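Local structure of protein-glutamate methylesterase/protein-glutamine glutaminase (Thermotoga maritima, 3SFT) at residues A[68-71]-A[77-80]; A[83-88]-A[103-108]. The protein removes methyl groups from methylglutamate residues of chemoreceptors and probably deamidates specific receptor glutamines in bacterial chemotaxis, here represented by its C-terminal catalytic domain. One frame throughout, in Å; residues are numbered along the deposited sequence.

Contact 1 (A[68-71]-A[77-80])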
loop_
_atom_site.group_PDB
_atom_site.type_symbol
_atom_site.label_atom_id
_atom_site.label_comp_id
_atom_site.label_asym_id
_atom_site.label_seq_id
_atom_site.Cartn_x
_atom_site.Cartn_y
_atom_site.Cartn_z
ATOM N N ASP A 68 -8.320 -10.372 9.865
ATOM C CA ASP A 68 -8.075 -11.723 9.390
ATOM C C ASP A 68 -9.354 -12.345 8.813
ATOM O O ASP A 68 -10.413 -12.309 9.443
ATOM C CB ASP A 68 -7.526 -12.569 10.539
ATOM C CG ASP A 68 -7.137 -13.966 10.106
ATOM O OD1 ASP A 68 -6.294 -14.106 9.199
ATOM O OD2 ASP A 68 -7.678 -14.928 10.683
ATOM N N GLY A 69 -9.252 -12.860 7.588
ATOM C CA GLY A 69 -10.394 -13.470 6.931
ATOM C C GLY A 69 -11.369 -12.487 6.299
ATOM O O GLY A 69 -12.348 -12.898 5.677
ATOM N N GLU A 70 -11.116 -11.192 6.461
ATOM C CA GLU A 70 -11.986 -10.160 5.897
ATOM C C GLU A 70 -11.863 -10.080 4.375
ATOM O O GLU A 70 -10.774 -10.246 3.821
ATOM C CB GLU A 70 -11.660 -8.797 6.521
ATOM C CG GLU A 70 -12.486 -7.623 5.982
ATOM C CD GLU A 70 -12.130 -6.284 6.632
ATOM O OE1 GLU A 70 -11.051 -6.167 7.248
ATOM O OE2 GLU A 70 -12.936 -5.338 6.521
ATOM N N GLU A 71 -12.990 -9.839 3.707
ATOM C CA GLU A 71 -13.017 -9.715 2.255
ATOM C C GLU A 71 -12.523 -8.330 1.834
ATOM O O GLU A 71 -12.982 -7.315 2.359
ATOM C CB GLU A 71 -14.435 -9.938 1.718
ATOM C CG GLU A 71 -14.489 -10.072 0.196
ATOM C CD GLU A 71 -15.900 -10.157 -0.366
ATOM O OE1 GLU A 71 -16.826 -10.596 0.356
ATOM O OE2 GLU A 71 -16.076 -9.782 -1.544
ATOM N N VAL A 77 -10.171 1.426 2.625
ATOM C CA VAL A 77 -8.734 1.608 2.734
ATOM C C VAL A 77 -8.380 0.818 3.994
ATOM O O VAL A 77 -8.866 1.119 5.087
ATOM C CB VAL A 77 -8.355 3.102 2.886
ATOM C CG1 VAL A 77 -6.839 3.259 3.036
ATOM C CG2 VAL A 77 -8.833 3.882 1.670
ATOM N N TYR A 78 -7.609 -0.250 3.816
ATOM C CA TYR A 78 -7.230 -1.115 4.927
ATOM C C TYR A 78 -5.806 -0.880 5.432
ATOM O O TYR A 78 -4.853 -0.948 4.662
ATOM C CB TYR A 78 -7.384 -2.580 4.520
ATOM C CG TYR A 78 -8.740 -2.940 3.948
ATOM C CD1 TYR A 78 -9.792 -3.324 4.781
ATOM C CD2 TYR A 78 -8.964 -2.916 2.571
ATOM C CE1 TYR A 78 -11.033 -3.675 4.257
ATOM C CE2 TYR A 78 -10.201 -3.266 2.035
ATOM C CZ TYR A 78 -11.230 -3.645 2.885
ATOM O OH TYR A 78 -12.450 -3.993 2.368
ATOM N N ILE A 79 -5.677 -0.613 6.729
ATOM C CA ILE A 79 -4.377 -0.385 7.352
ATOM C C ILE A 79 -3.919 -1.712 7.961
ATOM O O ILE A 79 -4.659 -2.332 8.730
ATOM C CB ILE A 79 -4.464 0.670 8.492
ATOM C CG1 ILE A 79 -5.094 1.977 7.992
ATOM C CG2 ILE A 79 -3.098 0.912 9.089
ATOM C CD1 ILE A 79 -4.452 2.570 6.744
ATOM N N ALA A 80 -2.716 -2.159 7.610
ATOM C CA ALA A 80 -2.200 -3.417 8.148
ATOM C C ALA A 80 -1.965 -3.315 9.661
ATOM O O ALA A 80 -1.348 -2.365 10.132
ATOM C CB ALA A 80 -0.909 -3.807 7.431
HETATM O O HOH W 1 -14.166 -4.983 4.171
#

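Contact 2 (A[83-88]-A[103-108])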
loop_
_atom_site.group_PDB
_atom_site.type_symbol
_atom_site.label_atom_id
_atom_site.label_comp_id
_atom_site.label_asym_id
_atom_site.label_seq_id
_atom_site.Cartn_x
_atom_site.Cartn_y
_atom_site.Cartn_z
ATOM N N ASP A 83 2.252 -6.664 14.466
ATOM C CA ASP A 83 2.628 -8.035 14.824
ATOM C C ASP A 83 2.484 -9.106 13.740
ATOM O O ASP A 83 2.985 -10.220 13.904
ATOM C CB ASP A 83 1.878 -8.486 16.085
ATOM C CG ASP A 83 2.212 -7.641 17.304
ATOM O OD1 ASP A 83 3.419 -7.440 17.571
ATOM O OD2 ASP A 83 1.267 -7.190 17.993
ATOM N N PHE A 84 1.810 -8.778 12.640
ATOM C CA PHE A 84 1.604 -9.746 11.557
ATOM C C PHE A 84 1.893 -9.164 10.177
ATOM O O PHE A 84 1.817 -7.953 9.972
ATOM C CB PHE A 84 0.142 -10.223 11.516
ATOM C CG PHE A 84 -0.348 -10.876 12.780
ATOM C CD1 PHE A 84 -0.178 -12.239 12.987
ATOM C CD2 PHE A 84 -1.056 -10.139 13.727
ATOM C CE1 PHE A 84 -0.714 -12.863 14.121
ATOM C CE2 PHE A 84 -1.593 -10.751 14.861
ATOM C CZ PHE A 84 -1.423 -12.114 15.059
ATOM N N HIS A 85 2.241 -10.041 9.241
ATOM C CA HIS A 85 2.448 -9.650 7.849
ATOM C C HIS A 85 1.037 -9.801 7.294
ATOM O O HIS A 85 0.331 -10.752 7.647
ATOM C CB HIS A 85 3.376 -10.624 7.123
ATOM C CG HIS A 85 4.828 -10.406 7.404
ATOM N ND1 HIS A 85 5.433 -9.177 7.275
ATOM C CD2 HIS A 85 5.799 -11.265 7.796
ATOM C CE1 HIS A 85 6.715 -9.285 7.576
ATOM N NE2 HIS A 85 6.962 -10.541 7.895
ATOM N N LEU A 86 0.596 -8.835 6.498
ATOM C CA LEU A 86 -0.744 -8.883 5.927
ATOM C C LEU A 86 -0.762 -9.575 4.566
ATOM O O LEU A 86 -0.262 -9.038 3.574
ATOM C CB LEU A 86 -1.311 -7.470 5.808
ATOM C CG LEU A 86 -2.740 -7.360 5.276
ATOM C CD1 LEU A 86 -3.702 -8.064 6.226
ATOM C CD2 LEU A 86 -3.114 -5.890 5.126
ATOM N N GLY A 87 -1.341 -10.770 4.524
ATOM C CA GLY A 87 -1.419 -11.498 3.276
ATOM C C GLY A 87 -2.760 -11.332 2.596
ATOM O O GLY A 87 -3.689 -10.760 3.165
ATOM N N LEU A 88 -2.824 -11.765 1.341
ATOM C CA LEU A 88 -4.043 -11.736 0.543
ATOM C C LEU A 88 -4.161 -13.097 -0.124
ATOM O O LEU A 88 -3.155 -13.686 -0.522
ATOM C CB LEU A 88 -4.003 -10.642 -0.531
ATOM C CG LEU A 88 -4.266 -9.205 -0.079
ATOM C CD1 LEU A 88 -2.964 -8.537 0.328
ATOM C CD2 LEU A 88 -4.912 -8.432 -1.211
ATOM N N ASP A 103 8.750 -14.807 9.829
ATOM C CA ASP A 103 9.847 -13.918 10.213
ATOM C C ASP A 103 9.760 -12.490 9.687
ATOM O O ASP A 103 9.161 -12.235 8.648
ATOM C CB ASP A 103 11.190 -14.520 9.789
ATOM C CG ASP A 103 11.568 -15.751 10.591
ATOM O OD1 ASP A 103 10.892 -16.052 11.600
ATOM O OD2 ASP A 103 12.557 -16.415 10.216
ATOM N N LYS A 104 10.389 -11.574 10.415
ATOM C CA LYS A 104 10.421 -10.176 10.035
ATOM C C LYS A 104 11.240 -10.025 8.749
ATOM O O LYS A 104 12.241 -10.720 8.559
ATOM C CB LYS A 104 11.028 -9.338 11.169
ATOM C CG LYS A 104 10.147 -9.248 12.414
ATOM C CD LYS A 104 10.804 -8.426 13.515
ATOM C CE LYS A 104 9.903 -8.374 14.735
ATOM N NZ LYS A 104 10.540 -7.671 15.880
ATOM N N ILE A 105 10.763 -9.189 7.832
ATOM C CA ILE A 105 11.450 -8.929 6.583
ATOM C C ILE A 105 12.017 -7.545 6.868
ATOM O O ILE A 105 11.316 -6.545 6.681
ATOM C CB ILE A 105 10.442 -8.925 5.419
ATOM C CG1 ILE A 105 9.817 -10.314 5.268
ATOM C CG2 ILE A 105 11.106 -8.475 4.131
ATOM C CD1 ILE A 105 8.641 -10.369 4.281
ATOM N N ASN A 106 13.307 -7.531 7.231
ATOM C CA ASN A 106 14.106 -6.373 7.666
ATOM C C ASN A 106 13.915 -6.656 9.146
ATOM O O ASN A 106 14.007 -7.813 9.558
ATOM C CB ASN A 106 13.461 -5.002 7.347
ATOM C CG ASN A 106 13.220 -4.780 5.873
ATOM O OD1 ASN A 106 13.826 -5.438 5.023
ATOM N ND2 ASN A 106 12.286 -3.891 5.564
ATOM N N ASN A 107 13.723 -5.630 9.967
ATOM C CA ASN A 107 13.418 -5.869 11.376
ATOM C C ASN A 107 12.018 -5.268 11.425
ATOM O O ASN A 107 11.646 -4.551 12.358
ATOM C CB ASN A 107 14.378 -5.126 12.313
ATOM C CG ASN A 107 14.141 -5.490 13.774
ATOM O OD1 ASN A 107 14.121 -6.670 14.138
ATOM N ND2 ASN A 107 13.929 -4.477 14.616
ATOM N N VAL A 108 11.265 -5.558 10.366
ATOM C CA VAL A 108 9.919 -5.042 10.174
ATOM C C VAL A 108 8.864 -6.100 9.874
ATOM O O VAL A 108 9.098 -7.034 9.107
ATOM C CB VAL A 108 9.926 -3.998 9.022
ATOM C CG1 VAL A 108 8.523 -3.663 8.573
ATOM C CG2 VAL A 108 10.653 -2.729 9.461
#

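Contact 1 (A[68-71]-A[77-80])
The carboxylate of E70 meets the ring edge of Y78: OE2 of E70 lies near the ring plane, 3.4 Å from CE1 of Y78. The two side chains reach for each other from opposite directions, and the plane of the carboxylate stands 85° to that of the ring, so the acid comes to the C-H edge almost at right angles and does not stack on a face. E70 spans the gap as a nearly straight rod, with CG anti to the backbone N (chi1 178°) and CD continuing the extended chain. Y78 turns CG anti to its carbonyl carbon (chi1 -52°), which sends the phenol off strand 76-79 toward the 68-71 loop. One water, lying in the ring plane, ties the ends together. It accepts from OH of Y78 at 2.7 Å and gives its own hydrogens to OE2 of E70, also at 2.7 Å, and, over a longer 3.2 Å, to the backbone O of E71. The phenol oxygen also takes a hydrogen bond from N of K73, while E70 OE2 accepts from the water and also forms a salt bridge with K64, and E70 OE1 takes N-H of E67. With both carboxylate oxygens engaged, the group is probably held against rotation. F97 meets the Y78 ring edge-to-face, bringing in the hairpin strand 94-100. The whole is a water-bridged loop-to-strand contact on the connection between neighbouring parallel strands 62-65 and 76-79, at one side of the doubly wound alpha/beta fold of the CheB methylesterase domain.

Contact 2 (A[83-88]-A[103-108])
The nearest CA atoms of the two segments, those of H85 and K104, are 8.3 Å apart, so strand 85-91 and the irregular 103-108 loop meet through the H85 side chain and not main chain to main chain. The imidazole gives its NE2 hydrogen to the backbone O of D103 at 2.9 Å, with an N-H...O angle of 158°. That oxygen lies almost exactly in the ring plane, yet seen from the carbonyl the nitrogen stands above the peptide plane, 36° out of it. With CG anti to the carbonyl carbon (chi1 -80°), the ring reaches across from the strand to the loop. I105 crosses it obliquely: CD1 makes an off-centre CH-pi contact 4.3 Å from the H85 ring centroid, and CG1 lies 3.9 Å from NE2 of H85. CE1 of H85 approaches the backbone O of V108 at 3.6 Å, the same oxygen that accepts a hydrogen bond from N of I105 at 3.0 Å and closes the loop on itself. Beyond the loop, ND1 of H85 accepts from N of A111, and the ring of F114 on helix 112-123 meets the imidazole with nearly parallel planes. Replacing H85 by alanine would remove the imidazole and would probably leave D103 O and A111 N without these partners and open a gap beside I105 and F114. Because NE2 donates while ND1 accepts, the bonds are consistent with a neutral imidazole protonated on NE2; with both nitrogens bonded, the buried ring ties strand 85-91 to the irregular loop through D103 and to A111, just ahead of helix 112-123.

Contacts 1 and 2 follow one another along the chain, the 68-71/77-80 pair closing before 83-88/103-108 opens, and their centres lie 15 Å apart. They touch directly just past the end of strand 76-79, near the start of strand 85-91: CB of A80 packs on CD2 of L86 at 3.8 Å. The hairpin strand 94-100 serves both, since F97 meets Y78 of contact 1 and also touches L86 of contact 2. Contact 1 lies away from the predicted catalytic residues. Contact 2 borders two of them, the side chain of V108 coming within about 4 Å of that of H42 and about 5 Å of that of D138.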